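Side-chain contact in uncharacterized protein (Bacteroides ovatus, PDB 4DQA), which is of unknown function but probably binds carbohydrate, pairing an N-terminal DUF1735 domain with a concanavalin A-like lectin/glucanase domain: residues A[45-50]-A[88-93]. Sequence-based numbering, arbitrary orientation.
Sequences VSYSVA and LYADNI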
# COMPACT_ATOMS: atom_id res chain seq x y z
N VAL A 45 12.53 36.44 18.40
CA VAL A 45 11.57 35.54 17.76
C VAL A 45 11.37 34.29 18.59
O VAL A 45 12.12 34.00 19.53
CB VAL A 45 12.01 35.14 16.32
CG1 VAL A 45 12.17 36.36 15.42
CG2 VAL A 45 13.30 34.29 16.35
N SER A 46 10.32 33.56 18.28
CA SER A 46 10.12 32.26 18.89
C SER A 46 9.37 31.37 17.94
O SER A 46 8.87 31.82 16.91
CB SER A 46 9.39 32.37 20.22
OG SER A 46 8.02 32.71 20.03
N TYR A 47 9.30 30.10 18.29
CA TYR A 47 8.74 29.10 17.39
C TYR A 47 7.75 28.19 18.08
O TYR A 47 7.80 27.97 19.30
CB TYR A 47 9.87 28.26 16.79
CG TYR A 47 10.90 29.07 16.05
CD1 TYR A 47 10.66 29.51 14.75
CD2 TYR A 47 12.11 29.44 16.64
CE1 TYR A 47 11.57 30.28 14.08
CE2 TYR A 47 13.04 30.19 15.96
CZ TYR A 47 12.76 30.61 14.67
OH TYR A 47 13.69 31.37 13.99
N SER A 48 6.86 27.62 17.29
CA SER A 48 5.95 26.61 17.79
C SER A 48 5.55 25.69 16.65
O SER A 48 5.72 26.02 15.48
CB SER A 48 4.69 27.25 18.35
OG SER A 48 3.97 27.93 17.33
N VAL A 49 5.03 24.52 16.99
CA VAL A 49 4.46 23.64 15.97
C VAL A 49 3.11 24.19 15.59
O VAL A 49 2.28 24.52 16.45
CB VAL A 49 4.35 22.22 16.48
CG1 VAL A 49 3.66 21.31 15.45
CG2 VAL A 49 5.72 21.68 16.87
N ALA A 50 2.87 24.35 14.30
CA ALA A 50 1.62 24.91 13.83
C ALA A 50 0.44 23.96 14.05
O ALA A 50 0.62 22.77 14.24
CB ALA A 50 1.72 25.25 12.35
N LEU A 88 20.07 39.80 9.01
CA LEU A 88 18.78 39.37 8.47
C LEU A 88 18.31 38.06 9.09
O LEU A 88 17.11 37.89 9.31
CB LEU A 88 18.85 39.19 6.96
CG LEU A 88 19.15 40.44 6.14
CD1 LEU A 88 19.35 40.08 4.67
CD2 LEU A 88 18.02 41.44 6.28
N TYR A 89 19.23 37.13 9.33
CA TYR A 89 18.85 35.77 9.73
C TYR A 89 18.98 35.54 11.22
O TYR A 89 19.97 35.97 11.86
CB TYR A 89 19.68 34.73 9.01
CG TYR A 89 19.51 34.74 7.52
CD1 TYR A 89 18.51 34.00 6.92
CD2 TYR A 89 20.33 35.52 6.73
CE1 TYR A 89 18.34 34.03 5.55
CE2 TYR A 89 20.17 35.56 5.37
CZ TYR A 89 19.17 34.81 4.78
OH TYR A 89 19.00 34.84 3.42
N ALA A 90 18.00 34.86 11.77
CA ALA A 90 17.99 34.56 13.18
C ALA A 90 19.07 33.55 13.52
O ALA A 90 19.43 32.69 12.71
CB ALA A 90 16.63 34.00 13.61
N ASP A 91 19.55 33.63 14.76
CA ASP A 91 20.43 32.59 15.25
C ASP A 91 19.70 31.26 15.17
O ASP A 91 18.51 31.14 15.49
CB ASP A 91 20.84 32.86 16.69
CG ASP A 91 21.77 34.07 16.82
OD1 ASP A 91 22.30 34.56 15.81
OD2 ASP A 91 21.94 34.51 17.97
N ASN A 92 20.44 30.25 14.74
CA ASN A 92 19.87 28.95 14.50
C ASN A 92 19.31 28.27 15.75
O ASN A 92 19.87 28.36 16.86
CB ASN A 92 20.94 28.05 13.90
CG ASN A 92 20.40 26.72 13.45
OD1 ASN A 92 19.61 26.66 12.51
ND2 ASN A 92 20.81 25.65 14.11
N ILE A 93 18.21 27.58 15.55
CA ILE A 93 17.64 26.67 16.52
C ILE A 93 17.72 25.27 15.94
O ILE A 93 17.54 25.09 14.74
CB ILE A 93 16.15 27.04 16.74
CG1 ILE A 93 16.08 28.32 17.56
CG2 ILE A 93 15.36 25.88 17.33
CD1 ILE A 93 16.72 28.22 18.85
O HOH W 1 16.13 30.45 14.33
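Tyr47, on strand 43-49, meets Ile93 and Ala90 in the interior of a two-sheet β-sandwich, the N-terminal BT_3987-like domain, whose family belongs to the E-set clan. The contact illustrates how a tyrosine can span a sandwich core, apolar along its ring and polar at its end. One ring carbon, CE2, rests against CG1 of Ile93 at 3.9 Å, the isoleucine meeting the ring obliquely. Farther out, OH of Tyr47 lies 4.0 Å from CB of Ala90, while CG2 of Val45 reaches that same methyl at 4.3 Å. Val45 and Tyr47, two apart on the strand, thus project from one side of it, and both approach the methyl of Ala90, Val45 only loosely. The touching surface is modest, 131 Å² in all, but all four residues are buried.

What joins the segments by polar contact is a water molecule. It accepts from OH of Tyr47 at 2.6 Å and donates to the backbone O of Asp91 at 2.7 Å, linking the strand's phenol to the loop backbone between Ala90 and Ile93. Each end of this bridge has a second polar partner: Ser33 OG, on strand 27-35, for the hydroxyl, and Ser81 OG for Asp91 O.

Around this shell, strand 43-49 runs antiparallel to strands 80-83 and 107-117 in one sheet, whereas strand 93-97, which Ile93 begins, belongs to the other. Leu31 and Val115 add further packing to Tyr47. Its chi1 of -58° sets CG anti to the carbonyl carbon and beside the backbone N, as part of what directs the ring toward the 88-93 loop. In Ile93 the branch that meets the ring is CG1; CG2, anti to the backbone N, stays 5.1 Å from CE2 of Tyr47.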